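Local coordinates for protein HOBA (Helicobacter pylori, PDB 2UVP) that is required to initiate DNA replication and increases the binding of the initiator DnaA to the replication origin, oriC, at residues K41-T46 / F169-N174; I47-V50 / S55-V58. All coordinates share one frame; numbering follows the deposited sequence. Where two conformers were deposited one is given.

Contact 1: residues K41-T46 / F169-N174; sequences KLIAQT and FKLFEN
The ring of F172 meets methyl groups of I43 and T46, which sit at successive points along its CD1–CE1 side. CG2 of I43 reaches CD1 of F172 at 4.1 Å, while CG2 of T46 comes closer, 3.6 Å from CE1 of F172. W119, on strand 116-121, meets the same ring edge-to-face, so the phenyl group is held by a second helix and by the sheet. With CG anti to the backbone N (chi1 173°), F172 carries its ring to I43 and T46 of helix 39-51, although its CB does not point straight at that helix.

I43 works through two branches. Its CG2 takes F172, and its longer arm crosses L171 at about a right angle, bringing CD1 of I43 to 3.7 Å from CD2 of L171. T46 divides its two functions in a similar way. Its methyl packs obliquely on the ring, whereas chi1 of -55° folds OG1 back beside its own N to donate to L42 O at 2.8 Å. T46 N bonds the same oxygen from the opposite face of the carbonyl plane, so the hydroxyl is satisfied within its own helix and the interface stays apolar.

The segment axes approach to 10.4 Å and diverge by 46° in direction, with I43 and F172 having the nearest CA atoms. I43 and T46 also rest on F140 of strand 139-143. This is oblique helix-helix packing against one face of the parallel sheet in a three-layer alpha/beta fold, consistent with the protein's membership of the SIS clan.

Contact 2: residues I47-V50 / S55-V58; sequences ISHV and SLLV
S55 opens the strand by presenting its backbone, and not its side chain, to H49: CB points away from the helix, and the carbonyl carbon of S55 lies in the plane of the imidazole, at its edge. The fit is too tight in the model, however, and the exact placement of the ring here is doubtful. H49 is directed this way because its CG is anti to the backbone N (chi1 -176°), which sends the ring from the end of the helix towards the strand. ND1 of H49 is buried and has no partner anywhere in the model.

L56 comes next and turns the end of its side chain back to the helix. Its CD1 lies 4.0 Å from CG2 of V50, the two side chains crossing at about a right angle, while CD2 of L56 comes to 4.2 Å from ND1 of H49. The isobutyl group therefore fits beside both residues. V50 extends this apolar patch to L176 of helix 161-180.

Further along, V58 packs on helix 65-75. Backbone bonds join S55 and L57 to M117 on one side and L56 to I89 on the other, placing 55-60 inside the parallel sheet. The arrangement is an alpha-to-beta connection: a helix, a short turn, and an interior strand of an alpha/beta fold.

Contacts 1 and 2 use successive turns of helix 39-51, and their centres lie about 10 Å apart. They touch directly where CG2 of T46, the methyl that packs on F172, comes to 3.9 Å from CD2 of L56, so one apolar layer runs from helix 161-180 through helix 39-51 to strand 55-60. I47 prolongs it on A175, L176 and V179. Contact 2 lies away from the calcium sites. Contact 1 is nearer, with the side chain of L171 about 10 Å from that of E33 and the side chain of T46 about 12 Å from that of E149. None of its touching residues is a known calcium ligand, and the distances suggest no direct part in holding the ion, whose physiological relevance is unknown.

Contact 1: residues K41-T46 / F169-N174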
loop_
_atom_site.group_PDB
_atom_site.type_symbol
_atom_site.label_atom_id
_atom_site.label_comp_id
_atom_site.label_asym_id
_atom_site.label_seq_id
_atom_site.Cartn_x
_atom_site.Cartn_y
_atom_site.Cartn_z
ATOM N N LYS A 41 10.301 -31.158 9.184
ATOM C CA LYS A 41 9.431 -31.790 8.186
ATOM C C LYS A 41 8.640 -30.751 7.382
ATOM O O LYS A 41 8.528 -30.851 6.150
ATOM C CB LYS A 41 8.469 -32.791 8.835
ATOM C CG LYS A 41 7.561 -33.482 7.810
ATOM C CD LYS A 41 6.592 -34.475 8.433
ATOM C CE LYS A 41 5.548 -33.790 9.307
ATOM N NZ LYS A 41 4.554 -34.781 9.834
ATOM N N LEU A 42 8.124 -29.746 8.077
ATOM C CA LEU A 42 7.335 -28.689 7.414
ATOM C C LEU A 42 8.194 -27.881 6.454
ATOM O O LEU A 42 7.756 -27.521 5.337
ATOM C CB LEU A 42 6.689 -27.788 8.461
ATOM C CG LEU A 42 5.379 -28.245 9.132
ATOM C CD1 LEU A 42 5.190 -29.739 9.150
ATOM C CD2 LEU A 42 5.281 -27.692 10.531
ATOM N N ILE A 43 9.420 -27.579 6.884
ATOM C CA ILE A 43 10.365 -26.901 6.007
ATOM C C ILE A 43 10.667 -27.746 4.766
ATOM O O ILE A 43 10.662 -27.236 3.635
ATOM C CB ILE A 43 11.646 -26.489 6.754
ATOM C CG1 ILE A 43 11.318 -25.375 7.765
ATOM C CG2 ILE A 43 12.771 -26.079 5.764
ATOM C CD1 ILE A 43 12.473 -24.990 8.665
ATOM N N ALA A 44 10.901 -29.050 4.966
ATOM C CA ALA A 44 11.210 -29.932 3.828
ATOM C C ALA A 44 10.053 -29.943 2.831
ATOM O O ALA A 44 10.263 -29.816 1.623
ATOM C CB ALA A 44 11.513 -31.345 4.309
ATOM N N GLN A 45 8.839 -30.075 3.349
ATOM C CA GLN A 45 7.639 -30.168 2.507
ATOM C C GLN A 45 7.415 -28.883 1.731
ATOM O O GLN A 45 7.048 -28.901 0.554
ATOM C CB GLN A 45 6.415 -30.475 3.359
ATOM C CG GLN A 45 6.492 -31.855 3.998
ATOM C CD GLN A 45 5.290 -32.203 4.851
ATOM O OE1 GLN A 45 4.409 -31.377 5.083
ATOM N NE2 GLN A 45 5.251 -33.453 5.328
ATOM N N THR A 46 7.693 -27.761 2.382
ATOM C CA THR A 46 7.602 -26.456 1.716
ATOM C C THR A 46 8.657 -26.296 0.617
ATOM O O THR A 46 8.358 -25.788 -0.469
ATOM C CB THR A 46 7.679 -25.331 2.755
ATOM O OG1 THR A 46 6.673 -25.544 3.746
ATOM C CG2 THR A 46 7.442 -23.943 2.099
ATOM N N PHE A 169 12.696 -17.757 9.787
ATOM C CA PHE A 169 12.812 -17.414 8.383
ATOM C C PHE A 169 14.197 -17.712 7.847
ATOM O O PHE A 169 14.363 -18.265 6.760
ATOM C CB PHE A 169 12.504 -15.938 8.096
ATOM C CG PHE A 169 12.648 -15.633 6.646
ATOM C CD1 PHE A 169 11.609 -15.944 5.782
ATOM C CD2 PHE A 169 13.855 -15.152 6.131
ATOM C CE1 PHE A 169 11.739 -15.732 4.390
ATOM C CE2 PHE A 169 14.010 -14.937 4.738
ATOM C CZ PHE A 169 12.934 -15.233 3.872
ATOM N N LYS A 170 15.206 -17.320 8.604
ATOM C CA LYS A 170 16.579 -17.483 8.168
ATOM C C LYS A 170 16.906 -18.975 8.050
ATOM O O LYS A 170 17.651 -19.381 7.144
ATOM C CB LYS A 170 17.522 -16.763 9.115
ATOM C CG LYS A 170 17.462 -15.208 8.935
ATOM C CD LYS A 170 18.184 -14.504 10.068
ATOM C CE LYS A 170 18.089 -12.948 9.949
ATOM N NZ LYS A 170 18.599 -12.443 8.607
ATOM N N LEU A 171 16.316 -19.782 8.931
ATOM C CA LEU A 171 16.468 -21.231 8.827
ATOM C C LEU A 171 15.824 -21.727 7.519
ATOM O O LEU A 171 16.456 -22.482 6.748
ATOM C CB LEU A 171 15.808 -21.927 10.019
ATOM C CG LEU A 171 15.792 -23.450 9.979
ATOM C CD1 LEU A 171 17.220 -24.014 10.004
ATOM C CD2 LEU A 171 14.965 -23.968 11.179
ATOM N N PHE A 172 14.585 -21.293 7.266
ATOM C CA PHE A 172 13.892 -21.654 6.050
ATOM C C PHE A 172 14.666 -21.274 4.792
ATOM O O PHE A 172 14.855 -22.114 3.907
ATOM C CB PHE A 172 12.475 -21.054 6.000
ATOM C CG PHE A 172 11.813 -21.264 4.684
ATOM C CD1 PHE A 172 11.274 -22.502 4.364
ATOM C CD2 PHE A 172 11.799 -20.250 3.722
ATOM C CE1 PHE A 172 10.687 -22.732 3.114
ATOM C CE2 PHE A 172 11.209 -20.469 2.463
ATOM C CZ PHE A 172 10.634 -21.721 2.172
ATOM N N GLU A 173 15.138 -20.031 4.698
ATOM C CA GLU A 173 15.825 -19.602 3.472
ATOM C C GLU A 173 17.170 -20.317 3.262
ATOM O O GLU A 173 17.564 -20.609 2.129
ATOM C CB GLU A 173 15.990 -18.076 3.434
ATOM C CG GLU A 173 16.956 -17.550 4.460
ATOM C CD GLU A 173 17.301 -16.074 4.271
ATOM O OE1 GLU A 173 17.328 -15.575 3.117
ATOM O OE2 GLU A 173 17.587 -15.443 5.301
ATOM N N ASN A 174 17.885 -20.595 4.349
ATOM C CA ASN A 174 19.136 -21.366 4.236
ATOM C C ASN A 174 18.859 -22.798 3.790
ATOM O O ASN A 174 19.577 -23.342 2.946
ATOM C CB ASN A 174 19.889 -21.344 5.545
ATOM C CG ASN A 174 20.786 -20.159 5.656
ATOM O OD1 ASN A 174 21.984 -20.225 5.288
ATOM N ND2 ASN A 174 20.231 -19.050 6.134
#

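Contact 2: residues I47-V50 / S55-V58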
loop_
_atom_site.group_PDB
_atom_site.type_symbol
_atom_site.label_atom_id
_atom_site.label_comp_id
_atom_site.label_asym_id
_atom_site.label_seq_id
_atom_site.Cartn_x
_atom_site.Cartn_y
_atom_site.Cartn_z
ATOM N N ILE A 47 9.890 -26.730 0.885
ATOM C CA ILE A 47 10.947 -26.734 -0.124
ATOM C C ILE A 47 10.556 -27.605 -1.331
ATOM O O ILE A 47 10.704 -27.172 -2.473
ATOM C CB ILE A 47 12.288 -27.198 0.446
ATOM C CG1 ILE A 47 12.815 -26.132 1.421
ATOM C CG2 ILE A 47 13.291 -27.412 -0.692
ATOM C CD1 ILE A 47 13.980 -26.611 2.292
ATOM N N SER A 48 10.041 -28.806 -1.070
ATOM C CA SER A 48 9.576 -29.688 -2.152
ATOM C C SER A 48 8.509 -29.012 -3.007
ATOM O O SER A 48 8.522 -29.138 -4.236
ATOM C CB SER A 48 9.037 -30.994 -1.588
ATOM O OG SER A 48 10.135 -31.797 -1.179
ATOM N N HIS A 49 7.587 -28.316 -2.341
ATOM C CA HIS A 49 6.529 -27.576 -3.032
ATOM C C HIS A 49 7.132 -26.540 -3.960
ATOM O O HIS A 49 6.771 -26.452 -5.142
ATOM C CB HIS A 49 5.603 -26.914 -2.026
ATOM C CG HIS A 49 4.433 -26.222 -2.654
ATOM N ND1 HIS A 49 4.356 -24.851 -2.794
ATOM C CD2 HIS A 49 3.292 -26.720 -3.176
ATOM C CE1 HIS A 49 3.202 -24.534 -3.361
ATOM N NE2 HIS A 49 2.553 -25.653 -3.629
ATOM N N VAL A 50 8.074 -25.761 -3.435
ATOM C CA VAL A 50 8.781 -24.785 -4.251
ATOM C C VAL A 50 9.489 -25.446 -5.431
ATOM O O VAL A 50 9.368 -24.985 -6.560
ATOM C CB VAL A 50 9.756 -23.939 -3.396
ATOM C CG1 VAL A 50 10.685 -23.093 -4.286
ATOM C CG2 VAL A 50 8.964 -23.077 -2.405
ATOM N N SER A 55 3.445 -22.289 -5.807
ATOM C CA SER A 55 3.412 -20.900 -5.354
ATOM C C SER A 55 3.190 -20.833 -3.837
ATOM O O SER A 55 2.584 -21.734 -3.236
ATOM C CB SER A 55 2.310 -20.109 -6.107
ATOM O OG SER A 55 1.047 -20.715 -5.923
ATOM N N LEU A 56 3.705 -19.782 -3.200
ATOM C CA LEU A 56 3.466 -19.568 -1.774
ATOM C C LEU A 56 2.591 -18.342 -1.600
ATOM O O LEU A 56 2.949 -17.240 -2.048
ATOM C CB LEU A 56 4.784 -19.375 -1.005
ATOM C CG LEU A 56 5.722 -20.578 -0.966
ATOM C CD1 LEU A 56 7.057 -20.129 -0.409
ATOM C CD2 LEU A 56 5.109 -21.677 -0.107
ATOM N N LEU A 57 1.429 -18.538 -0.987
ATOM C CA LEU A 57 0.503 -17.432 -0.769
ATOM C C LEU A 57 0.650 -17.089 0.699
ATOM O O LEU A 57 0.202 -17.846 1.572
ATOM C CB LEU A 57 -0.942 -17.842 -1.100
ATOM C CG LEU A 57 -1.363 -17.734 -2.584
ATOM C CD1 LEU A 57 -0.488 -18.528 -3.510
ATOM C CD2 LEU A 57 -2.847 -18.164 -2.685
ATOM N N VAL A 58 1.271 -15.949 0.968
ATOM C CA VAL A 58 1.723 -15.636 2.319
ATOM C C VAL A 58 0.761 -14.671 2.994
ATOM O O VAL A 58 0.390 -13.624 2.437
ATOM C CB VAL A 58 3.174 -15.028 2.318
ATOM C CG1 VAL A 58 3.718 -14.970 3.748
ATOM C CG2 VAL A 58 4.134 -15.876 1.472
#